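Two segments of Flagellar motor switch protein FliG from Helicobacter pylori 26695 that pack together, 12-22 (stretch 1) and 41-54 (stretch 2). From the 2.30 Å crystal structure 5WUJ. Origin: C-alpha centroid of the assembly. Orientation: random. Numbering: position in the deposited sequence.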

# COMPACT_ATOMS: atom_id res chain seq x y z
N MET B 12 1.04 -7.25 10.00
CA MET B 12 1.26 -7.25 8.56
C MET B 12 0.04 -7.82 7.83
O MET B 12 -0.33 -7.35 6.74
CB MET B 12 2.54 -8.03 8.24
CG MET B 12 2.86 -8.13 6.77
SD MET B 12 2.92 -6.52 5.95
CE MET B 12 4.54 -5.92 6.44
N SER B 13 -0.62 -8.81 8.44
CA SER B 13 -1.83 -9.38 7.86
C SER B 13 -2.97 -8.37 7.84
O SER B 13 -3.76 -8.33 6.89
CB SER B 13 -2.22 -10.65 8.65
OG SER B 13 -3.62 -10.87 8.68
N GLU B 14 -3.08 -7.55 8.89
CA GLU B 14 -4.07 -6.46 8.89
C GLU B 14 -3.77 -5.42 7.82
O GLU B 14 -4.69 -4.94 7.15
CB GLU B 14 -4.10 -5.80 10.27
CG GLU B 14 -4.33 -6.83 11.37
CD GLU B 14 -4.56 -6.20 12.71
OE1 GLU B 14 -3.57 -5.76 13.34
OE2 GLU B 14 -5.73 -6.15 13.12
N LYS B 15 -2.50 -5.06 7.66
CA LYS B 15 -2.12 -4.14 6.60
C LYS B 15 -2.47 -4.70 5.23
O LYS B 15 -2.93 -3.97 4.35
CB LYS B 15 -0.62 -3.84 6.67
CG LYS B 15 -0.16 -3.21 7.99
CD LYS B 15 1.17 -2.53 7.79
CE LYS B 15 1.75 -1.99 9.06
NZ LYS B 15 3.16 -2.44 9.16
N ILE B 16 -2.29 -6.01 5.05
CA ILE B 16 -2.57 -6.61 3.75
C ILE B 16 -4.07 -6.58 3.46
O ILE B 16 -4.49 -6.26 2.35
CB ILE B 16 -2.00 -8.03 3.68
CG1 ILE B 16 -0.48 -7.99 3.52
CG2 ILE B 16 -2.66 -8.84 2.57
CD1 ILE B 16 0.22 -9.31 3.93
N ALA B 17 -4.90 -6.88 4.46
CA ALA B 17 -6.35 -6.79 4.26
C ALA B 17 -6.77 -5.35 3.98
O ALA B 17 -7.64 -5.10 3.13
CB ALA B 17 -7.09 -7.34 5.47
N ILE B 18 -6.16 -4.39 4.68
CA ILE B 18 -6.47 -2.99 4.41
C ILE B 18 -6.06 -2.63 2.98
O ILE B 18 -6.80 -1.93 2.26
CB ILE B 18 -5.82 -2.07 5.46
CG1 ILE B 18 -6.67 -2.05 6.73
CG2 ILE B 18 -5.68 -0.65 4.93
CD1 ILE B 18 -5.87 -1.78 7.99
N LEU B 19 -4.90 -3.10 2.53
CA LEU B 19 -4.55 -2.90 1.12
C LEU B 19 -5.61 -3.53 0.21
O LEU B 19 -6.08 -2.90 -0.74
CB LEU B 19 -3.16 -3.48 0.83
CG LEU B 19 -2.58 -3.37 -0.59
CD1 LEU B 19 -1.10 -3.51 -0.50
CD2 LEU B 19 -3.12 -4.45 -1.53
N LEU B 20 -6.01 -4.78 0.51
CA LEU B 20 -6.95 -5.47 -0.37
C LEU B 20 -8.30 -4.76 -0.42
O LEU B 20 -8.89 -4.59 -1.50
CB LEU B 20 -7.12 -6.92 0.06
CG LEU B 20 -5.86 -7.72 -0.24
CD1 LEU B 20 -5.91 -9.11 0.39
CD2 LEU B 20 -5.64 -7.81 -1.76
N ILE B 21 -8.81 -4.34 0.73
CA ILE B 21 -10.05 -3.57 0.77
C ILE B 21 -9.98 -2.40 -0.21
O ILE B 21 -10.92 -2.14 -0.97
CB ILE B 21 -10.34 -3.08 2.20
CG1 ILE B 21 -10.69 -4.24 3.15
CG2 ILE B 21 -11.39 -1.98 2.20
CD1 ILE B 21 -10.63 -3.86 4.65
N GLN B 22 -8.86 -1.68 -0.21
CA GLN B 22 -8.78 -0.49 -1.06
C GLN B 22 -8.65 -0.83 -2.54
O GLN B 22 -9.04 -0.02 -3.39
CB GLN B 22 -7.63 0.39 -0.61
CG GLN B 22 -7.81 1.01 0.75
CD GLN B 22 -6.52 1.60 1.25
OE1 GLN B 22 -5.65 0.90 1.80
NE2 GLN B 22 -6.34 2.88 1.01
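Stretch 2, residues 41-54: TEISKQIVQLNGTD

Stretch 2 enters as an α-helix already under way at Thr41, and the helix is followed by a type II β turn from Leu50 to Thr53. Its axis crosses that of helix 12-22 at -65°, with a closest approach of 8.4 Å. The helices are closest around Ala17 and Ile47, and contacts spread from there to Ser13 on one side and Ile21 on the other, burying 610 Å² over both sides.

At the centre is Ala17. Its CA lies 5.1 Å from the CA of Ile47, and its CB points toward the second helix, reaching Gln46 CB at 3.5 Å and the backbone N of Ile47 at 3.7 Å. A methyl group suits a place where the opposing backbone itself is this near: Ala17 CB also stands 3.9 Å from Ile43 O, so the small side chain fills the space between the helices.

Around the alanine, branched aliphatic residues close the gaps. Ile43, Ile47 and Leu50 follow one another at intervals of four and three, which places them along one flank of their helix. All three have chi1 m and chi2 t, the m, t rotamer commonly favoured by isoleucine and leucine in helices. Ile43 is embraced by two residues of stretch 1, its CD1 3.7 Å from Ile16 CG2 and its CG2 3.6 Å from Leu20 CD1. Ile47 starts sideways, yet its CG1 meets Ala17 CB at 3.8 Å, its CD1 comes to 4.3 Å from Leu20 CB, and its CG2 lies 4.0 Å from Ile21 CG1. Branching at CB lets one residue touch three neighbours.

Leu50 points toward stretch 1 and lays its CD1 3.8 Å from Ile18 CD1 and 3.6 Å from Glu14 O. Ile18 leaves its helix sideways, but with chi1 m and chi2 t its end comes nearer to stretch 2. Ile21 is also m and t: its CD1 is 3.7 Å from Ile47 O and 3.7 Å from Asn51 N, so an apolar tip rests on backbone.

One polar group, Ser13 and Glu14 with Glu42 and Gln46, lies at the start of stretch 1, and no hydrogen bond crosses the contact. Ser13 CB points toward stretch 2, with chi1 off the wells at 149°; its OG packs against Glu42 CG at 3.5 Å and Gln46 CG at 3.8 Å and has no hydrogen-bond partner anywhere in the model. Gln46 points toward stretch 1 but folds its chain, chi1 and chi2 both m, and its NE2 gives a weak hydrogen bond to Glu42 OE1 at 3.3 Å. Glu42, t then p, also forms a salt bridge from OE1 to Lys45 NZ at 3.2 Å.

In the turn, Gly52 has phi/psi of 81/18, where a CB would jam against the carbonyl O of Asn51, so glycine fits. Thr53, chi1 m, directs OG1 back to Leu50 O at 2.7 Å as a hydrogen-bond donor, steadying the turn while the same OG1 lies 4.1 Å from Ile18 CG1.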

# COMPACT_ATOMS: atom_id res chain seq x y z
N THR B 41 -8.22 -17.67 5.03
CA THR B 41 -9.03 -17.53 6.23
C THR B 41 -8.62 -16.31 7.04
O THR B 41 -9.47 -15.52 7.47
CB THR B 41 -8.92 -18.79 7.09
OG1 THR B 41 -9.28 -19.93 6.30
CG2 THR B 41 -9.83 -18.68 8.29
N GLU B 42 -7.32 -16.15 7.28
CA GLU B 42 -6.84 -15.03 8.08
C GLU B 42 -7.11 -13.70 7.38
O GLU B 42 -7.57 -12.75 8.01
CB GLU B 42 -5.34 -15.19 8.37
CG GLU B 42 -4.77 -14.11 9.28
CD GLU B 42 -5.31 -14.19 10.70
OE1 GLU B 42 -5.32 -13.15 11.39
OE2 GLU B 42 -5.72 -15.29 11.13
N ILE B 43 -6.86 -13.63 6.07
CA ILE B 43 -7.01 -12.36 5.38
C ILE B 43 -8.48 -11.99 5.23
O ILE B 43 -8.87 -10.84 5.48
CB ILE B 43 -6.27 -12.42 4.02
CG1 ILE B 43 -4.77 -12.34 4.27
CG2 ILE B 43 -6.71 -11.27 3.11
CD1 ILE B 43 -3.94 -12.31 3.00
N SER B 44 -9.32 -12.96 4.86
CA SER B 44 -10.76 -12.76 4.79
C SER B 44 -11.31 -12.25 6.12
O SER B 44 -12.19 -11.37 6.14
CB SER B 44 -11.47 -14.07 4.42
OG SER B 44 -11.11 -14.47 3.12
N LYS B 45 -10.82 -12.80 7.22
CA LYS B 45 -11.29 -12.39 8.54
C LYS B 45 -11.00 -10.91 8.78
O LYS B 45 -11.84 -10.18 9.32
CB LYS B 45 -10.64 -13.25 9.61
CG LYS B 45 -11.06 -12.93 11.03
CD LYS B 45 -10.46 -13.94 12.01
CE LYS B 45 -9.68 -13.24 13.11
NZ LYS B 45 -8.22 -13.17 12.81
N GLN B 46 -9.81 -10.44 8.38
CA GLN B 46 -9.45 -9.05 8.63
C GLN B 46 -10.14 -8.09 7.66
O GLN B 46 -10.43 -6.95 8.03
CB GLN B 46 -7.93 -8.90 8.54
CG GLN B 46 -7.15 -9.76 9.53
CD GLN B 46 -7.50 -9.47 10.99
OE1 GLN B 46 -8.04 -8.41 11.32
NE2 GLN B 46 -7.18 -10.42 11.87
N ILE B 47 -10.43 -8.54 6.44
CA ILE B 47 -11.21 -7.72 5.51
C ILE B 47 -12.57 -7.41 6.11
O ILE B 47 -13.03 -6.26 6.09
CB ILE B 47 -11.36 -8.44 4.16
CG1 ILE B 47 -10.03 -8.44 3.40
CG2 ILE B 47 -12.52 -7.84 3.35
CD1 ILE B 47 -10.07 -9.31 2.13
N VAL B 48 -13.24 -8.43 6.66
CA VAL B 48 -14.54 -8.23 7.28
C VAL B 48 -14.41 -7.35 8.51
O VAL B 48 -15.26 -6.50 8.78
CB VAL B 48 -15.20 -9.57 7.63
CG1 VAL B 48 -16.51 -9.35 8.36
CG2 VAL B 48 -15.42 -10.41 6.37
N GLN B 49 -13.32 -7.51 9.26
CA GLN B 49 -13.19 -6.79 10.52
C GLN B 49 -12.66 -5.37 10.33
O GLN B 49 -12.98 -4.50 11.14
CB GLN B 49 -12.30 -7.58 11.49
CG GLN B 49 -13.02 -8.75 12.15
CD GLN B 49 -12.10 -9.68 12.95
OE1 GLN B 49 -10.88 -9.68 12.77
NE2 GLN B 49 -12.70 -10.47 13.85
N LEU B 50 -11.87 -5.11 9.28
CA LEU B 50 -11.30 -3.79 9.05
C LEU B 50 -12.04 -2.98 7.98
O LEU B 50 -11.62 -1.86 7.68
CB LEU B 50 -9.82 -3.90 8.67
CG LEU B 50 -8.98 -4.55 9.77
CD1 LEU B 50 -7.61 -4.93 9.26
CD2 LEU B 50 -8.88 -3.62 10.97
N ASN B 51 -13.12 -3.51 7.41
CA ASN B 51 -14.00 -2.72 6.56
C ASN B 51 -14.32 -1.40 7.24
O ASN B 51 -14.71 -1.36 8.41
CB ASN B 51 -15.31 -3.48 6.29
CG ASN B 51 -15.52 -3.77 4.81
OD1 ASN B 51 -14.95 -3.11 3.94
ND2 ASN B 51 -16.36 -4.76 4.51
N GLY B 52 -14.13 -0.31 6.51
CA GLY B 52 -14.40 0.99 7.11
C GLY B 52 -13.30 1.56 7.98
O GLY B 52 -13.57 2.46 8.77
N THR B 53 -12.08 1.05 7.87
CA THR B 53 -10.94 1.74 8.47
C THR B 53 -10.84 3.17 7.93
O THR B 53 -11.27 3.46 6.81
CB THR B 53 -9.66 0.95 8.17
OG1 THR B 53 -9.74 -0.33 8.81
CG2 THR B 53 -8.40 1.68 8.66
N ASP B 54 -10.32 4.08 8.76
CA ASP B 54 -10.04 5.45 8.33
C ASP B 54 -9.29 5.45 7.01
O ASP B 54 -8.37 4.65 6.80
CB ASP B 54 -9.21 6.19 9.39
CG ASP B 54 -10.03 6.59 10.61
OD1 ASP B 54 -11.25 6.35 10.62
OD2 ASP B 54 -9.43 7.14 11.56